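Local coordinates for protein PduO-type ATP--cob(I)alamin adenosyltransferase (Sulfolobus tokodaii, PDB 1WOZ) that probably catalyses transfer of the adenosyl group of ATP to cob(I)alamin, yielding adenosylcobalamin, and assembles from three copies of a mostly helical subunit, at residues F27-L31 with I64-S69; A41-W47 with E109-L114; K76-V82 with N139-I143; R88-Y92 with S151-M156; V124-V129 with I143-N147. One frame throughout, in Å; residues are numbered along the deposited sequence.

Contact 1: residues F27-L31 with I64-S69; sequences FLGDL and IGEDLS
Within the five-helix bundle of this adenosyltransferase family, residues 27-31 of helix 23-44 run antiparallel to residues 64-69 of helix 48-69, at 178° with local axes 10.3 Å apart. Both segments are regular alpha helix, and Leu28 and Gly65 face each other at 6.1 Å between CA atoms. Leu68, in the mt rotamer, fills the gap: its CD1 stands over the Phe27 ring, 3.6 Å from the centroid and 12° off the normal, a CH-pi contact, with Phe27 at chi1 t. The same Leu68 CD1 is 3.6 Å from Leu31 CD1. Leu31 (mt) also places CD1 3.8 Å from Ile64 CG2 (Ile64 mt). Gly65 lacks a side chain, so Leu28 (mt) can bring CD2 to 3.7 Å from Gly65 CA. Phe27 and Leu68 also touch Ile142 of helix 140-163. Leu31 also comes within about 4 Å of a bound polyether. At the exposed end, Ser69 (chi1 m) donates from OG to Gly65 O at 2.9 Å, and Leu28 CD1 is 3.6 Å from Ser69 OG.

Contact 2: residues A41-W47 with E109-L114; sequences AISKIPW and EEASVL
Residues 41-47 run from the last part of helix 23-44 through Ile45 (phi/psi -107/126°) and Pro46 to Trp47, N-cap of helix 48-69; residues 109-114 start helix 109-134. The contact packs these two helix ends together in the five-helix bundle, beside the trimer interface. CA atoms pair Ala41 with Val113 and Ile45 with Glu110, each at 5.7 Å. Among apolar contacts, Ala41 CB lies 4.0 Å from Val113 CG1 and 4.3 Å from Leu114 CD2, while Ile45 (mt) sets CD1 3.7 Å from Leu114 CD2 (mt). Glu110 (chi1 m, chi2 p) packs through its methylenes, CG 3.4 Å from Lys44 O and CB 3.7 Å from Trp47 CZ3; its carboxylate pairs with Arg164. Of the charges, Lys44 (mmmt) has NZ 2.8 Å from Glu109 OE1, a salt bridge with a weak hydrogen bond and a less certain OE1 position. Stronger partners lie across the trimer: Glu109 of the second subunit for Lys44, Lys44 of the third for Glu109. Helix 140-163 flanks the contact, Ala157 against Leu114 and Ala160 against Trp47 and Glu110.

Contact 3: residues K76-V82 with N139-I143; sequences KIDEKYV and NRMII
Residues 76-78 are extended (Ile77 phi/psi -67/129°) and lead into helix 79-96, whose first turn is residues 79-82; opposite them, Asn139 (-65/117°) ends a loop and opens helix 140-163. Asp78 and Met141 come closest in the backbone, 6.1 Å between CA atoms. Both helices begin here, each behind an N-cap residue. Asn139 OD1 accepts from Met141 N at 2.9 Å, whereas the Asp78 cap is weak, Lys80 N to Asp78 OD2 at 3.2 Å. In the Asn139 amide, with chi1 t and chi2 near 0°, OD1 caps its own helix, while ND2 donates to Ile77 O at 2.8 Å and 158°, tying the incoming loop to the helix start, and also to Asp67. Met141, present as selenomethionine, lies between the segments with chi1 t and chi2 p. Its CB is 3.5 Å from Ile77 O, its CG 3.9 Å from Ile77 CG2, and its SE 3.9 Å from Val82 CG2 (Val82 chi1 t). Ile77 (mm) adds an apolar contact, CG1 to Ile142 CG1 at 4.1 Å. Helix 48-69 lies alongside: Ile64 meets Ile77 and Ile142, and Asp67 OD2 accepts from both Ile77 N and Asn139 ND2, so the last turns of that helix are joined to the starts of helices 79-96 and 140-163.

Contact 4: residues R88-Y92 with S151-M156; sequences RTVEY and SLLFAM
A near-parallel helix pair in the subunit's five-helix bundle brings residues 88-92 of helix 79-96 against residues 151-156 of helix 140-163. The local axes cross at +19° and approach to 8.7 Å. Thr89 CA sits 4.8 Å from Leu152 CA, and one turn on, Tyr92 CA is 5.8 Å from Ala155 CA. Thr89 (chi1 m) has OG1 3.3 Å from Leu152 CA while hydrogen-bonding Leu85 O of its own helix, and Thr89 CG2 is 4.0 Å from Ala155 CB. Tyr92 (chi1 m) sets its ring against Leu152 and Met156: Tyr92 CB is 3.9 Å from Ala155 CB, and Tyr92 CD2 is 3.8 Å from CD1 of Leu152 (tp). Selenomethionine Met156 (mtt) puts CG over the ring face, 4.0 Å from the centroid and 14° off the normal, with SE at 5.2 Å in an oblique Met-aromatic contact. At the ring's polar end, Asp53 of helix 48-69 hydrogen-bonds Tyr92 OH and forms a salt bridge with Arg88. Trp177 touches Thr89 and Ala155, and Leu153 faces helix 109-134.

Contact 5: residues V124-V129 with I143-N147; sequences VERNAV and IVYLN
Leu146 (mt) lays its CD1 against helix 109-134, 3.9 Å from Val124 CG1, 4.1 Å from Glu125 CA and 4.2 Å from Ala128 CB. Both segments are regular alpha helix, residues 124-129 on helix 109-134 and residues 143-147 on helix 140-163, and they run antiparallel: the angle between directions is 161° (signed crossing -161°), with a closest axis approach of 9.4 Å. Glu125 and Leu146 define the register, 5.7 Å between CA atoms. The two helices form a helical hairpin, with only 13 residues between the segments. One turn before Leu146, Ile143 (mt) extends the apolar seam, with CG1 4.0 Å from Ala128 CB and CD1 4.2 Å from CG2 of Val129 (chi1 t); the small Ala128 thus meets both larger residues. A polar border runs beside it. Glu125 is extended (tt, chi3 0°) and takes a hydrogen bond from Asn147 ND2 to OE2 at 3.0 Å and 162°, Asn147 having chi1 t. A water donates to Glu125 OE1 at 2.7 Å and to Leu146 O at 2.8 Å. Lys20 of the third subunit forms a salt bridge with Glu125 OE2, and Arg126, pointing away from this contact, binds Asn26 of that subunit. The chemistry therefore divides: aliphatic packing joins the hairpin, while a carboxylate held by Asn147 and water carries its charge into the subunit interface.

How the contacts relate
Contacts 1, 3 and 5 form one connected end of the bundle, their centres about 11 to 13 Å apart. Asp67 of contact 1 hydrogen-bonds Ile77 N (2.9 Å from OD2) in contact 3; Asp30 OD2 reaches Asn127 ND2 of contact 5 at 2.9 Å; and contacts 3 and 5 share Ile143. Contacts 2 and 4, with centres about 14 Å apart, meet at Leu114, whose CD2 is 4.0 Å from Leu153 CD2. Contact 2 lies about 24 Å from contact 1, centre to centre, though both use helix 23-44. A bound polyether lies about 4 Å from the Leu31 side chain, and the Val124 side chain is about 9 Å from one; Asp32, Asn35 and Leu61 line a polyether pocket. Contacts 1, 2 and 5 also touch neighbouring subunits.

Contact 1: residues F27-L31 with I64-S69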
# COMPACT_ATOMS: atom_id res chain seq x y z
N PHE A 27 0.09 -0.18 15.95
CA PHE A 27 -1.05 -1.06 15.71
C PHE A 27 -2.22 -0.21 15.21
O PHE A 27 -2.88 -0.55 14.22
CB PHE A 27 -1.43 -1.80 17.02
CG PHE A 27 -2.24 -3.06 16.81
CD1 PHE A 27 -2.35 -4.00 17.84
CD2 PHE A 27 -2.90 -3.31 15.60
CE1 PHE A 27 -3.11 -5.16 17.67
CE2 PHE A 27 -3.66 -4.48 15.43
CZ PHE A 27 -3.76 -5.41 16.47
N LEU A 28 -2.50 0.90 15.90
CA LEU A 28 -3.57 1.80 15.48
C LEU A 28 -3.27 2.34 14.07
O LEU A 28 -4.18 2.51 13.27
CB LEU A 28 -3.72 2.96 16.47
CG LEU A 28 -4.18 2.56 17.88
CD1 LEU A 28 -4.15 3.81 18.80
CD2 LEU A 28 -5.60 1.98 17.82
N GLY A 29 -2.00 2.62 13.78
CA GLY A 29 -1.65 3.11 12.45
C GLY A 29 -1.92 2.05 11.39
O GLY A 29 -2.44 2.36 10.30
N ASP A 30 -1.59 0.79 11.70
CA ASP A 30 -1.84 -0.30 10.74
C ASP A 30 -3.35 -0.48 10.51
O ASP A 30 -3.79 -0.72 9.38
CB ASP A 30 -1.24 -1.62 11.24
CG ASP A 30 0.27 -1.61 11.23
OD1 ASP A 30 0.86 -0.73 10.56
OD2 ASP A 30 0.88 -2.48 11.87
N LEU A 31 -4.14 -0.34 11.57
CA LEU A 31 -5.59 -0.47 11.45
C LEU A 31 -6.13 0.61 10.53
O LEU A 31 -7.01 0.36 9.71
CB LEU A 31 -6.26 -0.39 12.82
CG LEU A 31 -5.99 -1.66 13.63
CD1 LEU A 31 -6.39 -1.43 15.08
CD2 LEU A 31 -6.76 -2.84 13.02
N ILE A 64 -12.25 -1.96 17.22
CA ILE A 64 -11.04 -2.69 17.56
C ILE A 64 -10.01 -1.70 18.10
O ILE A 64 -9.32 -1.98 19.09
CB ILE A 64 -10.45 -3.45 16.31
CG1 ILE A 64 -11.34 -4.64 15.99
CG2 ILE A 64 -8.98 -3.80 16.54
CD1 ILE A 64 -10.91 -5.44 14.77
N GLY A 65 -9.91 -0.54 17.46
CA GLY A 65 -8.97 0.46 17.94
C GLY A 65 -9.31 0.93 19.36
O GLY A 65 -8.42 1.19 20.17
N GLU A 66 -10.60 1.04 19.67
CA GLU A 66 -10.99 1.48 21.01
C GLU A 66 -10.74 0.37 22.02
O GLU A 66 -10.35 0.65 23.16
CB GLU A 66 -12.47 1.90 21.02
CG GLU A 66 -12.72 3.10 20.13
CD GLU A 66 -13.93 3.94 20.53
OE1 GLU A 66 -15.06 3.41 20.60
OE2 GLU A 66 -13.72 5.15 20.75
N ASP A 67 -10.96 -0.87 21.61
CA ASP A 67 -10.69 -2.02 22.48
C ASP A 67 -9.20 -1.90 22.86
O ASP A 67 -8.85 -1.82 24.04
CB ASP A 67 -10.96 -3.33 21.71
CG ASP A 67 -10.77 -4.57 22.57
OD1 ASP A 67 -9.92 -4.57 23.49
OD2 ASP A 67 -11.45 -5.58 22.30
N LEU A 68 -8.33 -1.86 21.85
CA LEU A 68 -6.88 -1.75 22.07
C LEU A 68 -6.46 -0.58 22.95
O LEU A 68 -5.62 -0.74 23.85
CB LEU A 68 -6.13 -1.59 20.74
CG LEU A 68 -6.11 -2.78 19.79
CD1 LEU A 68 -5.49 -2.34 18.44
CD2 LEU A 68 -5.33 -3.93 20.41
N SER A 69 -7.01 0.60 22.65
CA SER A 69 -6.71 1.84 23.37
C SER A 69 -7.22 1.92 24.81
O SER A 69 -6.72 2.75 25.59
CB SER A 69 -7.28 3.04 22.60
OG SER A 69 -6.65 3.19 21.33

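Contact 2: residues A41-W47 with E109-L114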
# COMPACT_ATOMS: atom_id res chain seq x y z
N ALA A 41 -11.56 0.20 -1.60
CA ALA A 41 -12.26 -0.94 -2.24
C ALA A 41 -13.77 -0.64 -2.37
O ALA A 41 -14.39 -0.91 -3.42
CB ALA A 41 -12.08 -2.17 -1.43
N ILE A 42 -14.36 -0.10 -1.30
CA ILE A 42 -15.78 0.25 -1.35
C ILE A 42 -16.06 1.25 -2.48
O ILE A 42 -17.02 1.08 -3.23
CB ILE A 42 -16.25 0.86 0.01
CG1 ILE A 42 -16.23 -0.22 1.09
CG2 ILE A 42 -17.68 1.49 -0.15
CD1 ILE A 42 -16.37 0.33 2.53
N SER A 43 -15.22 2.27 -2.63
CA SER A 43 -15.44 3.25 -3.69
C SER A 43 -15.32 2.64 -5.10
O SER A 43 -15.84 3.21 -6.07
CB SER A 43 -14.46 4.43 -3.57
OG SER A 43 -13.16 4.10 -4.06
N LYS A 44 -14.67 1.50 -5.23
CA LYS A 44 -14.47 0.88 -6.54
C LYS A 44 -15.40 -0.30 -6.84
O LYS A 44 -15.39 -0.86 -7.93
CB LYS A 44 -13.02 0.36 -6.65
CG LYS A 44 -11.93 1.40 -6.48
CD LYS A 44 -11.90 2.36 -7.64
CE LYS A 44 -11.46 1.66 -8.93
NZ LYS A 44 -11.42 2.62 -10.07
N ILE A 45 -16.22 -0.67 -5.87
CA ILE A 45 -17.13 -1.82 -5.99
C ILE A 45 -18.56 -1.32 -6.15
O ILE A 45 -19.06 -0.56 -5.31
CB ILE A 45 -17.00 -2.71 -4.72
CG1 ILE A 45 -15.66 -3.46 -4.75
CG2 ILE A 45 -18.15 -3.68 -4.60
CD1 ILE A 45 -15.32 -4.09 -3.37
N PRO A 46 -19.26 -1.76 -7.20
CA PRO A 46 -20.64 -1.32 -7.42
C PRO A 46 -21.73 -2.14 -6.72
O PRO A 46 -22.89 -1.73 -6.70
CB PRO A 46 -20.77 -1.40 -8.93
CG PRO A 46 -20.02 -2.71 -9.22
CD PRO A 46 -18.77 -2.57 -8.34
N TRP A 47 -21.38 -3.27 -6.15
CA TRP A 47 -22.40 -4.13 -5.56
C TRP A 47 -22.76 -3.75 -4.14
O TRP A 47 -21.90 -3.65 -3.26
CB TRP A 47 -21.94 -5.58 -5.64
CG TRP A 47 -21.50 -5.94 -7.04
CD1 TRP A 47 -22.28 -6.03 -8.16
CD2 TRP A 47 -20.16 -6.21 -7.46
NE1 TRP A 47 -21.50 -6.33 -9.26
CE2 TRP A 47 -20.20 -6.45 -8.86
CE3 TRP A 47 -18.93 -6.28 -6.79
CZ2 TRP A 47 -19.06 -6.74 -9.60
CZ3 TRP A 47 -17.78 -6.57 -7.54
CH2 TRP A 47 -17.86 -6.80 -8.93
N GLU A 109 -10.94 -5.18 -11.87
CA GLU A 109 -10.36 -4.15 -10.99
C GLU A 109 -10.96 -4.32 -9.59
O GLU A 109 -10.27 -4.10 -8.59
CB GLU A 109 -10.62 -2.74 -11.56
CG GLU A 109 -9.88 -1.64 -10.77
CD GLU A 109 -10.01 -0.27 -11.41
OE1 GLU A 109 -9.52 0.70 -10.80
OE2 GLU A 109 -10.59 -0.17 -12.52
N GLU A 110 -12.23 -4.72 -9.51
CA GLU A 110 -12.89 -4.93 -8.22
C GLU A 110 -12.21 -6.05 -7.42
O GLU A 110 -11.86 -5.86 -6.24
CB GLU A 110 -14.37 -5.27 -8.40
CG GLU A 110 -15.21 -4.13 -8.94
CD GLU A 110 -15.24 -4.06 -10.45
OE1 GLU A 110 -14.50 -4.81 -11.12
OE2 GLU A 110 -16.01 -3.23 -10.98
N ALA A 111 -12.00 -7.20 -8.05
CA ALA A 111 -11.33 -8.29 -7.36
C ALA A 111 -9.87 -7.89 -7.04
O ALA A 111 -9.34 -8.26 -5.99
CB ALA A 111 -11.33 -9.56 -8.23
N SER A 112 -9.24 -7.14 -7.93
CA SER A 112 -7.84 -6.76 -7.70
C SER A 112 -7.71 -5.86 -6.49
O SER A 112 -6.80 -6.05 -5.68
CB SER A 112 -7.25 -6.05 -8.93
OG SER A 112 -7.21 -6.93 -10.04
N VAL A 113 -8.60 -4.88 -6.33
CA VAL A 113 -8.50 -4.00 -5.18
C VAL A 113 -8.82 -4.76 -3.90
O VAL A 113 -8.26 -4.47 -2.83
CB VAL A 113 -9.39 -2.75 -5.32
CG1 VAL A 113 -9.16 -1.82 -4.12
CG2 VAL A 113 -9.01 -2.00 -6.58
N LEU A 114 -9.72 -5.75 -4.00
CA LEU A 114 -10.05 -6.58 -2.83
C LEU A 114 -8.85 -7.43 -2.42
O LEU A 114 -8.61 -7.62 -1.21
CB LEU A 114 -11.26 -7.49 -3.14
CG LEU A 114 -12.59 -6.68 -3.12
CD1 LEU A 114 -13.69 -7.47 -3.84
CD2 LEU A 114 -13.01 -6.37 -1.68

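Contact 3: residues K76-V82 with N139-I143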
# COMPACT_ATOMS: atom_id res chain seq x y z
N LYS A 76 -15.21 -4.30 23.49
CA LYS A 76 -14.56 -5.59 23.64
C LYS A 76 -14.97 -6.52 22.52
O LYS A 76 -16.10 -6.98 22.44
CB LYS A 76 -14.91 -6.23 24.98
CG LYS A 76 -14.11 -7.49 25.25
CD LYS A 76 -14.48 -8.10 26.58
CE LYS A 76 -13.65 -9.34 26.89
NZ LYS A 76 -14.15 -10.00 28.13
N ILE A 77 -14.02 -6.79 21.64
CA ILE A 77 -14.26 -7.68 20.52
C ILE A 77 -14.48 -9.08 21.06
O ILE A 77 -13.69 -9.57 21.86
CB ILE A 77 -13.05 -7.66 19.55
CG1 ILE A 77 -12.78 -6.20 19.13
CG2 ILE A 77 -13.30 -8.55 18.35
CD1 ILE A 77 -14.00 -5.47 18.54
N ASP A 78 -15.57 -9.72 20.63
CA ASP A 78 -15.89 -11.08 21.07
C ASP A 78 -16.27 -11.98 19.89
O ASP A 78 -16.26 -11.55 18.73
CB ASP A 78 -17.02 -11.04 22.11
CG ASP A 78 -18.29 -10.42 21.57
OD1 ASP A 78 -19.14 -10.03 22.40
OD2 ASP A 78 -18.47 -10.31 20.34
N GLU A 79 -16.62 -13.23 20.19
CA GLU A 79 -16.97 -14.20 19.16
C GLU A 79 -18.04 -13.79 18.16
O GLU A 79 -17.98 -14.22 17.02
CB GLU A 79 -17.36 -15.54 19.80
CG GLU A 79 -16.20 -16.25 20.47
CD GLU A 79 -16.62 -17.54 21.18
OE1 GLU A 79 -16.91 -18.54 20.48
OE2 GLU A 79 -16.66 -17.53 22.43
N LYS A 80 -19.02 -12.97 18.56
CA LYS A 80 -20.08 -12.58 17.63
C LYS A 80 -19.57 -11.76 16.45
O LYS A 80 -20.14 -11.82 15.36
CB LYS A 80 -21.18 -11.80 18.34
CG LYS A 80 -21.93 -12.62 19.39
CD LYS A 80 -23.20 -11.92 19.85
CE LYS A 80 -24.19 -11.75 18.69
NZ LYS A 80 -25.43 -11.01 19.07
N TYR A 81 -18.51 -10.98 16.68
CA TYR A 81 -17.90 -10.18 15.61
C TYR A 81 -17.31 -11.16 14.60
O TYR A 81 -17.52 -11.04 13.39
CB TYR A 81 -16.73 -9.36 16.15
CG TYR A 81 -17.09 -8.08 16.85
CD1 TYR A 81 -16.94 -6.84 16.21
CD2 TYR A 81 -17.53 -8.08 18.17
CE1 TYR A 81 -17.22 -5.65 16.87
CE2 TYR A 81 -17.82 -6.90 18.84
CZ TYR A 81 -17.65 -5.69 18.18
OH TYR A 81 -17.89 -4.53 18.87
N VAL A 82 -16.54 -12.11 15.10
CA VAL A 82 -15.90 -13.09 14.24
C VAL A 82 -16.96 -13.92 13.50
O VAL A 82 -16.83 -14.19 12.30
CB VAL A 82 -14.99 -14.02 15.08
CG1 VAL A 82 -14.43 -15.15 14.22
CG2 VAL A 82 -13.86 -13.20 15.70
N ASN A 139 -6.46 -7.94 23.39
CA ASN A 139 -7.53 -8.92 23.27
C ASN A 139 -7.23 -9.86 22.09
O ASN A 139 -7.17 -9.42 20.94
CB ASN A 139 -8.86 -8.18 23.07
CG ASN A 139 -10.05 -9.12 22.88
OD1 ASN A 139 -9.91 -10.34 22.88
ND2 ASN A 139 -11.22 -8.53 22.69
N ARG A 140 -7.04 -11.14 22.39
CA ARG A 140 -6.73 -12.16 21.38
C ARG A 140 -7.78 -12.26 20.26
O ARG A 140 -7.47 -12.64 19.13
CB ARG A 140 -6.59 -13.52 22.08
CG ARG A 140 -6.27 -14.72 21.18
CD ARG A 140 -4.86 -14.63 20.58
NE ARG A 140 -4.49 -15.81 19.79
CZ ARG A 140 -4.35 -17.04 20.28
NH1 ARG A 140 -4.55 -17.28 21.57
NH2 ARG A 140 -4.00 -18.04 19.47
N MSE A 141 -9.03 -11.91 20.57
CA MSE A 141 -10.09 -11.97 19.58
C MSE A 141 -9.85 -11.01 18.41
O MSE A 141 -10.43 -11.15 17.33
CB MSE A 141 -11.44 -11.67 20.22
CG MSE A 141 -12.63 -12.23 19.44
SE MSE A 141 -12.63 -14.23 19.27
CE MSE A 141 -11.36 -14.66 20.61
N ILE A 142 -9.00 -10.02 18.63
CA ILE A 142 -8.68 -9.04 17.60
C ILE A 142 -7.89 -9.71 16.48
O ILE A 142 -8.15 -9.48 15.30
CB ILE A 142 -7.87 -7.90 18.21
CG1 ILE A 142 -8.81 -7.04 19.07
CG2 ILE A 142 -7.21 -7.04 17.11
CD1 ILE A 142 -8.08 -5.96 19.85
N ILE A 143 -6.94 -10.56 16.86
CA ILE A 143 -6.14 -11.26 15.86
C ILE A 143 -7.05 -12.23 15.11
O ILE A 143 -6.96 -12.38 13.88
CB ILE A 143 -4.96 -11.99 16.52
CG1 ILE A 143 -4.05 -10.96 17.21
CG2 ILE A 143 -4.18 -12.76 15.47
CD1 ILE A 143 -2.81 -11.53 17.91

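Contact 4: residues R88-Y92 with S151-M156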
# COMPACT_ATOMS: atom_id res chain seq x y z
N ARG A 88 -20.75 -14.43 6.49
CA ARG A 88 -20.76 -13.73 5.20
C ARG A 88 -19.78 -14.43 4.26
O ARG A 88 -20.02 -14.52 3.05
CB ARG A 88 -20.40 -12.24 5.37
CG ARG A 88 -21.46 -11.42 6.11
CD ARG A 88 -22.82 -11.54 5.42
NE ARG A 88 -22.80 -11.04 4.05
CZ ARG A 88 -23.63 -11.43 3.08
NH1 ARG A 88 -24.56 -12.35 3.33
NH2 ARG A 88 -23.55 -10.90 1.87
N THR A 89 -18.67 -14.92 4.81
CA THR A 89 -17.70 -15.61 3.97
C THR A 89 -18.40 -16.82 3.32
O THR A 89 -18.27 -17.05 2.11
CB THR A 89 -16.47 -16.05 4.80
OG1 THR A 89 -15.80 -14.89 5.33
CG2 THR A 89 -15.47 -16.83 3.93
N VAL A 90 -19.14 -17.59 4.13
CA VAL A 90 -19.86 -18.74 3.60
C VAL A 90 -20.83 -18.35 2.49
O VAL A 90 -20.92 -19.05 1.48
CB VAL A 90 -20.64 -19.48 4.71
CG1 VAL A 90 -21.66 -20.45 4.09
CG2 VAL A 90 -19.66 -20.23 5.61
N GLU A 91 -21.55 -17.24 2.65
CA GLU A 91 -22.50 -16.79 1.62
C GLU A 91 -21.85 -16.41 0.28
O GLU A 91 -22.37 -16.72 -0.80
CB GLU A 91 -23.32 -15.59 2.13
CG GLU A 91 -24.32 -15.95 3.21
CD GLU A 91 -25.22 -17.08 2.77
OE1 GLU A 91 -25.07 -18.21 3.32
OE2 GLU A 91 -26.04 -16.85 1.87
N TYR A 92 -20.71 -15.72 0.33
CA TYR A 92 -20.02 -15.35 -0.90
C TYR A 92 -19.48 -16.60 -1.62
O TYR A 92 -19.55 -16.72 -2.84
CB TYR A 92 -18.88 -14.38 -0.59
CG TYR A 92 -19.39 -13.00 -0.30
CD1 TYR A 92 -20.01 -12.26 -1.31
CD2 TYR A 92 -19.31 -12.44 0.98
CE1 TYR A 92 -20.53 -11.02 -1.07
CE2 TYR A 92 -19.84 -11.18 1.24
CZ TYR A 92 -20.45 -10.48 0.21
OH TYR A 92 -20.99 -9.23 0.41
N SER A 151 -10.02 -13.79 4.93
CA SER A 151 -10.72 -14.84 4.19
C SER A 151 -12.01 -14.29 3.57
O SER A 151 -12.41 -14.69 2.47
CB SER A 151 -11.06 -16.03 5.10
OG SER A 151 -9.87 -16.61 5.58
N LEU A 152 -12.68 -13.37 4.28
CA LEU A 152 -13.89 -12.75 3.75
C LEU A 152 -13.53 -11.93 2.49
O LEU A 152 -14.23 -11.99 1.48
CB LEU A 152 -14.52 -11.83 4.82
CG LEU A 152 -15.63 -10.90 4.30
CD1 LEU A 152 -16.75 -11.72 3.66
CD2 LEU A 152 -16.15 -10.03 5.46
N LEU A 153 -12.45 -11.16 2.57
CA LEU A 153 -12.02 -10.35 1.43
C LEU A 153 -11.71 -11.25 0.22
O LEU A 153 -12.01 -10.90 -0.92
CB LEU A 153 -10.80 -9.51 1.81
CG LEU A 153 -11.11 -8.36 2.81
CD1 LEU A 153 -9.81 -7.79 3.36
CD2 LEU A 153 -11.93 -7.26 2.12
N PHE A 154 -11.07 -12.39 0.49
CA PHE A 154 -10.73 -13.38 -0.55
C PHE A 154 -12.03 -13.88 -1.20
O PHE A 154 -12.17 -13.88 -2.42
CB PHE A 154 -9.96 -14.53 0.11
CG PHE A 154 -9.52 -15.61 -0.85
CD1 PHE A 154 -10.35 -16.69 -1.13
CD2 PHE A 154 -8.27 -15.54 -1.47
CE1 PHE A 154 -9.94 -17.70 -2.04
CE2 PHE A 154 -7.85 -16.54 -2.38
CZ PHE A 154 -8.69 -17.62 -2.66
N ALA A 155 -13.00 -14.28 -0.38
CA ALA A 155 -14.27 -14.77 -0.93
C ALA A 155 -14.97 -13.71 -1.74
O ALA A 155 -15.59 -14.00 -2.77
CB ALA A 155 -15.18 -15.28 0.21
N MSE A 156 -14.86 -12.45 -1.30
CA MSE A 156 -15.50 -11.38 -2.05
C MSE A 156 -14.82 -11.18 -3.39
O MSE A 156 -15.48 -10.89 -4.37
CB MSE A 156 -15.47 -10.06 -1.27
CG MSE A 156 -16.33 -10.03 -0.03
SE MSE A 156 -16.09 -8.23 0.74
CE MSE A 156 -17.57 -8.19 2.00

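Contact 5: residues V124-V129 with I143-N147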
# COMPACT_ATOMS: atom_id res chain seq x y z
N VAL A 124 -1.38 -6.56 8.61
CA VAL A 124 -1.81 -6.08 9.92
C VAL A 124 -1.92 -7.27 10.89
O VAL A 124 -1.53 -7.17 12.06
CB VAL A 124 -3.18 -5.35 9.85
CG1 VAL A 124 -3.60 -4.83 11.27
CG2 VAL A 124 -3.09 -4.17 8.86
N GLU A 125 -2.43 -8.40 10.39
CA GLU A 125 -2.55 -9.60 11.23
C GLU A 125 -1.17 -10.05 11.75
O GLU A 125 -1.01 -10.33 12.95
CB GLU A 125 -3.20 -10.76 10.45
CG GLU A 125 -3.30 -12.05 11.29
CD GLU A 125 -3.77 -13.25 10.50
OE1 GLU A 125 -4.04 -13.14 9.28
OE2 GLU A 125 -3.89 -14.34 11.12
N ARG A 126 -0.18 -10.13 10.85
CA ARG A 126 1.18 -10.51 11.27
C ARG A 126 1.75 -9.50 12.26
O ARG A 126 2.35 -9.89 13.27
CB ARG A 126 2.14 -10.61 10.07
CG ARG A 126 1.89 -11.79 9.11
CD ARG A 126 3.08 -11.91 8.14
NE ARG A 126 3.41 -10.65 7.46
CZ ARG A 126 2.74 -10.13 6.43
NH1 ARG A 126 1.68 -10.75 5.92
NH2 ARG A 126 3.13 -8.98 5.88
N ASN A 127 1.60 -8.21 11.98
CA ASN A 127 2.10 -7.19 12.92
C ASN A 127 1.40 -7.33 14.28
O ASN A 127 2.04 -7.18 15.33
CB ASN A 127 1.88 -5.78 12.35
CG ASN A 127 2.70 -5.52 11.10
OD1 ASN A 127 3.56 -6.32 10.73
ND2 ASN A 127 2.45 -4.39 10.45
N ALA A 128 0.10 -7.61 14.28
CA ALA A 128 -0.64 -7.77 15.53
C ALA A 128 -0.01 -8.85 16.41
O ALA A 128 0.11 -8.68 17.63
CB ALA A 128 -2.10 -8.10 15.25
N VAL A 129 0.39 -9.96 15.80
CA VAL A 129 1.04 -11.04 16.54
C VAL A 129 2.32 -10.50 17.17
O VAL A 129 2.63 -10.78 18.33
CB VAL A 129 1.37 -12.23 15.63
CG1 VAL A 129 2.18 -13.27 16.40
CG2 VAL A 129 0.08 -12.87 15.12
N ILE A 143 -6.94 -10.56 16.86
CA ILE A 143 -6.14 -11.26 15.86
C ILE A 143 -7.05 -12.23 15.11
O ILE A 143 -6.96 -12.38 13.88
CB ILE A 143 -4.96 -11.99 16.52
CG1 ILE A 143 -4.05 -10.96 17.21
CG2 ILE A 143 -4.18 -12.76 15.47
CD1 ILE A 143 -2.81 -11.53 17.91
N VAL A 144 -7.97 -12.88 15.83
CA VAL A 144 -8.90 -13.79 15.16
C VAL A 144 -9.78 -13.03 14.16
O VAL A 144 -10.01 -13.51 13.03
CB VAL A 144 -9.83 -14.49 16.17
CG1 VAL A 144 -10.74 -15.48 15.43
CG2 VAL A 144 -8.97 -15.22 17.21
N TYR A 145 -10.24 -11.84 14.55
CA TYR A 145 -11.08 -11.04 13.67
C TYR A 145 -10.30 -10.73 12.37
O TYR A 145 -10.83 -10.92 11.26
CB TYR A 145 -11.47 -9.72 14.35
CG TYR A 145 -12.43 -8.86 13.55
CD1 TYR A 145 -13.81 -8.93 13.75
CD2 TYR A 145 -11.95 -7.98 12.58
CE1 TYR A 145 -14.68 -8.16 13.01
CE2 TYR A 145 -12.82 -7.19 11.83
CZ TYR A 145 -14.18 -7.28 12.05
OH TYR A 145 -15.04 -6.50 11.32
N LEU A 146 -9.06 -10.28 12.52
CA LEU A 146 -8.21 -9.93 11.39
C LEU A 146 -7.99 -11.13 10.46
O LEU A 146 -7.99 -10.98 9.24
CB LEU A 146 -6.88 -9.37 11.89
CG LEU A 146 -6.97 -7.96 12.50
CD1 LEU A 146 -5.63 -7.61 13.10
CD2 LEU A 146 -7.39 -6.90 11.43
N ASN A 147 -7.79 -12.31 11.05
CA ASN A 147 -7.60 -13.54 10.28
C ASN A 147 -8.84 -13.86 9.45
O ASN A 147 -8.74 -14.18 8.26
CB ASN A 147 -7.23 -14.70 11.23
CG ASN A 147 -7.05 -16.05 10.51
OD1 ASN A 147 -8.01 -16.80 10.33
ND2 ASN A 147 -5.82 -16.36 10.11
O HOH W 1 -5.64 -11.48 7.87